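Local coordinates for protein proteolytically activated form of PPO4 Tyrosinase (Agaricus bisporus var. bisporus H97, PDB 4OUA) that catalyses the o-hydroxylation of monophenols and the oxidation of the resulting o-diphenols to o-quinones, the initial step of melanin synthesis, at a pair of copper ions, at residues H250-H254 with F278-H282. Sequence-based numbering, arbitrary orientation.
Sequences HDDIH and FWLHH. With CU1 (copper (I) ion), chain D.
His250 and His254, one helical turn apart, meet His282 of the facing helix at a single copper ion: NE2 of His250, His254 and His282 each lie 2.0 Å from the copper, and a water 2.3 Å from the metal is the fourth ligand. This is the CuB half of the type-3 dicopper centre of tyrosinases. Phe278 and His254 touch rim to rim beside the metal, Phe278 CD1 lying 3.5 Å from His254 CE1. Next to the ligands, His281 reaches across to the other helix because its CG stands anti to the backbone N (chi1 -180°). Its edge points at the face of His254, the ring planes at 73°, while Ile253 closes one face by a CH-pi contact, CB lying 3.6 Å from the His281 ring centroid. Replacing His281 by an alanine is likely to leave a gap between the helices, with Ile253 losing its aromatic partner and the His254 face the ring edge set against it. In the second shell, His250 ND1 bonds weakly to Asp251 OD1 (3.2 Å) and to the carbonyl of Glu247, and His254 ND1 weakly to that of Met266, which would help fix the ring rotations; Asp251 OD2 is held by His235. Segments 250-254 and 278-282, on helices 246-258 and 277-295, run nearly antiparallel, their local axes 11.0 Å apart at closest and at 160°. Phe278 and His282 also pack against helix 86-109, where His282 meets His90, a ligand of the other copper.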
loop_
_atom_site.group_PDB
_atom_site.type_symbol
_atom_site.label_atom_id
_atom_site.label_comp_id
_atom_site.label_asym_id
_atom_site.label_seq_id
_atom_site.Cartn_x
_atom_site.Cartn_y
_atom_site.Cartn_z
ATOM N N HIS A 250 9.625 -2.530 6.944
ATOM C CA HIS A 250 8.210 -2.498 6.599
ATOM C C HIS A 250 7.357 -3.271 7.604
ATOM O O HIS A 250 6.188 -2.948 7.820
ATOM C CB HIS A 250 8.015 -3.060 5.188
ATOM C CG HIS A 250 6.717 -3.779 4.992
ATOM N ND1 HIS A 250 6.592 -5.143 5.145
ATOM C CD2 HIS A 250 5.491 -3.324 4.647
ATOM C CE1 HIS A 250 5.340 -5.496 4.909
ATOM N NE2 HIS A 250 4.650 -4.411 4.609
ATOM N N ASP A 251 7.948 -4.282 8.220
ATOM C CA ASP A 251 7.230 -5.142 9.159
ATOM C C ASP A 251 6.858 -4.411 10.445
ATOM O O ASP A 251 5.819 -4.690 11.042
ATOM C CB ASP A 251 8.063 -6.380 9.496
ATOM C CG ASP A 251 8.257 -7.296 8.306
ATOM O OD1 ASP A 251 7.413 -7.263 7.384
ATOM O OD2 ASP A 251 9.252 -8.052 8.295
ATOM N N ASP A 252 7.708 -3.481 10.868
ATOM C CA ASP A 252 7.497 -2.755 12.117
ATOM C C ASP A 252 6.193 -1.960 12.119
ATOM O O ASP A 252 5.563 -1.792 13.163
ATOM C CB ASP A 252 8.674 -1.815 12.395
ATOM C CG ASP A 252 9.944 -2.561 12.766
ATOM O OD1 ASP A 252 10.120 -3.709 12.303
ATOM O OD2 ASP A 252 10.766 -2.000 13.522
ATOM N N ILE A 253 5.788 -1.471 10.952
ATOM C CA ILE A 253 4.577 -0.663 10.858
ATOM C C ILE A 253 3.323 -1.519 10.995
ATOM O O ILE A 253 2.312 -1.065 11.525
ATOM C CB ILE A 253 4.514 0.117 9.535
ATOM C CG1 ILE A 253 5.775 0.966 9.357
ATOM C CG2 ILE A 253 3.269 0.991 9.498
ATOM C CD1 ILE A 253 5.994 1.967 10.468
ATOM N N HIS A 254 3.388 -2.741 10.521
ATOM C CA HIS A 254 2.274 -3.672 10.677
ATOM C C HIS A 254 2.111 -4.054 12.142
ATOM O O HIS A 254 0.994 -4.230 12.627
ATOM C CB HIS A 254 2.481 -4.923 9.819
ATOM C CG HIS A 254 2.188 -4.714 8.366
ATOM N ND1 HIS A 254 0.909 -4.551 7.881
ATOM C CD2 HIS A 254 3.010 -4.645 7.291
ATOM C CE1 HIS A 254 0.955 -4.388 6.570
ATOM N NE2 HIS A 254 2.218 -4.437 6.187
ATOM N N PHE A 278 -3.512 0.135 5.308
ATOM C CA PHE A 278 -2.547 -0.753 4.664
ATOM C C PHE A 278 -1.999 -0.145 3.378
ATOM O O PHE A 278 -0.831 -0.338 3.037
ATOM C CB PHE A 278 -3.197 -2.110 4.377
ATOM C CG PHE A 278 -2.361 -3.025 3.524
ATOM C CD1 PHE A 278 -1.476 -3.918 4.106
ATOM C CD2 PHE A 278 -2.477 -3.008 2.143
ATOM C CE1 PHE A 278 -0.713 -4.765 3.326
ATOM C CE2 PHE A 278 -1.717 -3.851 1.358
ATOM C CZ PHE A 278 -0.834 -4.731 1.950
ATOM N N TRP A 279 -2.847 0.595 2.674
ATOM C CA TRP A 279 -2.493 1.142 1.369
ATOM C C TRP A 279 -1.653 2.413 1.475
ATOM O O TRP A 279 -0.793 2.668 0.628
ATOM C CB TRP A 279 -3.761 1.411 0.560
ATOM C CG TRP A 279 -4.632 0.202 0.439
ATOM C CD1 TRP A 279 -5.768 -0.065 1.146
ATOM C CD2 TRP A 279 -4.426 -0.919 -0.429
ATOM N NE1 TRP A 279 -6.289 -1.278 0.763
ATOM C CE2 TRP A 279 -5.483 -1.824 -0.202
ATOM C CE3 TRP A 279 -3.454 -1.244 -1.381
ATOM C CZ2 TRP A 279 -5.596 -3.030 -0.892
ATOM C CZ3 TRP A 279 -3.568 -2.442 -2.065
ATOM C CH2 TRP A 279 -4.631 -3.320 -1.817
ATOM N N LEU A 280 -1.907 3.180 2.535
ATOM C CA LEU A 280 -1.114 4.377 2.785
ATOM C C LEU A 280 0.307 3.988 3.178
ATOM O O LEU A 280 1.271 4.691 2.866
ATOM C CB LEU A 280 -1.753 5.240 3.876
ATOM C CG LEU A 280 -2.999 6.024 3.464
ATOM C CD1 LEU A 280 -4.177 5.090 3.265
ATOM C CD2 LEU A 280 -3.331 7.095 4.490
ATOM N N HIS A 281 0.393 2.797 3.859
ATOM C CA HIS A 281 1.674 2.237 4.262
ATOM C C HIS A 281 2.501 1.834 3.050
ATOM O O HIS A 281 3.611 2.326 2.848
ATOM C CB HIS A 281 1.468 1.025 5.175
ATOM C CG HIS A 281 2.745 0.396 5.641
ATOM N ND1 HIS A 281 2.849 -0.946 5.948
ATOM C CD2 HIS A 281 3.972 0.925 5.855
ATOM C CE1 HIS A 281 4.080 -1.210 6.339
ATOM N NE2 HIS A 281 4.786 -0.094 6.283
ATOM N N HIS A 282 1.948 0.935 2.244
ATOM C CA HIS A 282 2.679 0.357 1.124
ATOM C C HIS A 282 2.819 1.322 -0.049
ATOM O O HIS A 282 3.571 1.058 -0.989
ATOM C CB HIS A 282 2.005 -0.937 0.675
ATOM C CG HIS A 282 2.315 -2.106 1.556
ATOM N ND1 HIS A 282 3.309 -3.016 1.262
ATOM C CD2 HIS A 282 1.779 -2.504 2.734
ATOM C CE1 HIS A 282 3.362 -3.929 2.214
ATOM N NE2 HIS A 282 2.448 -3.639 3.123
HETATM CU CU CU1 D . 2.811 -5.094 4.402
HETATM O O HOH W 1 2.645 -7.260 3.742
#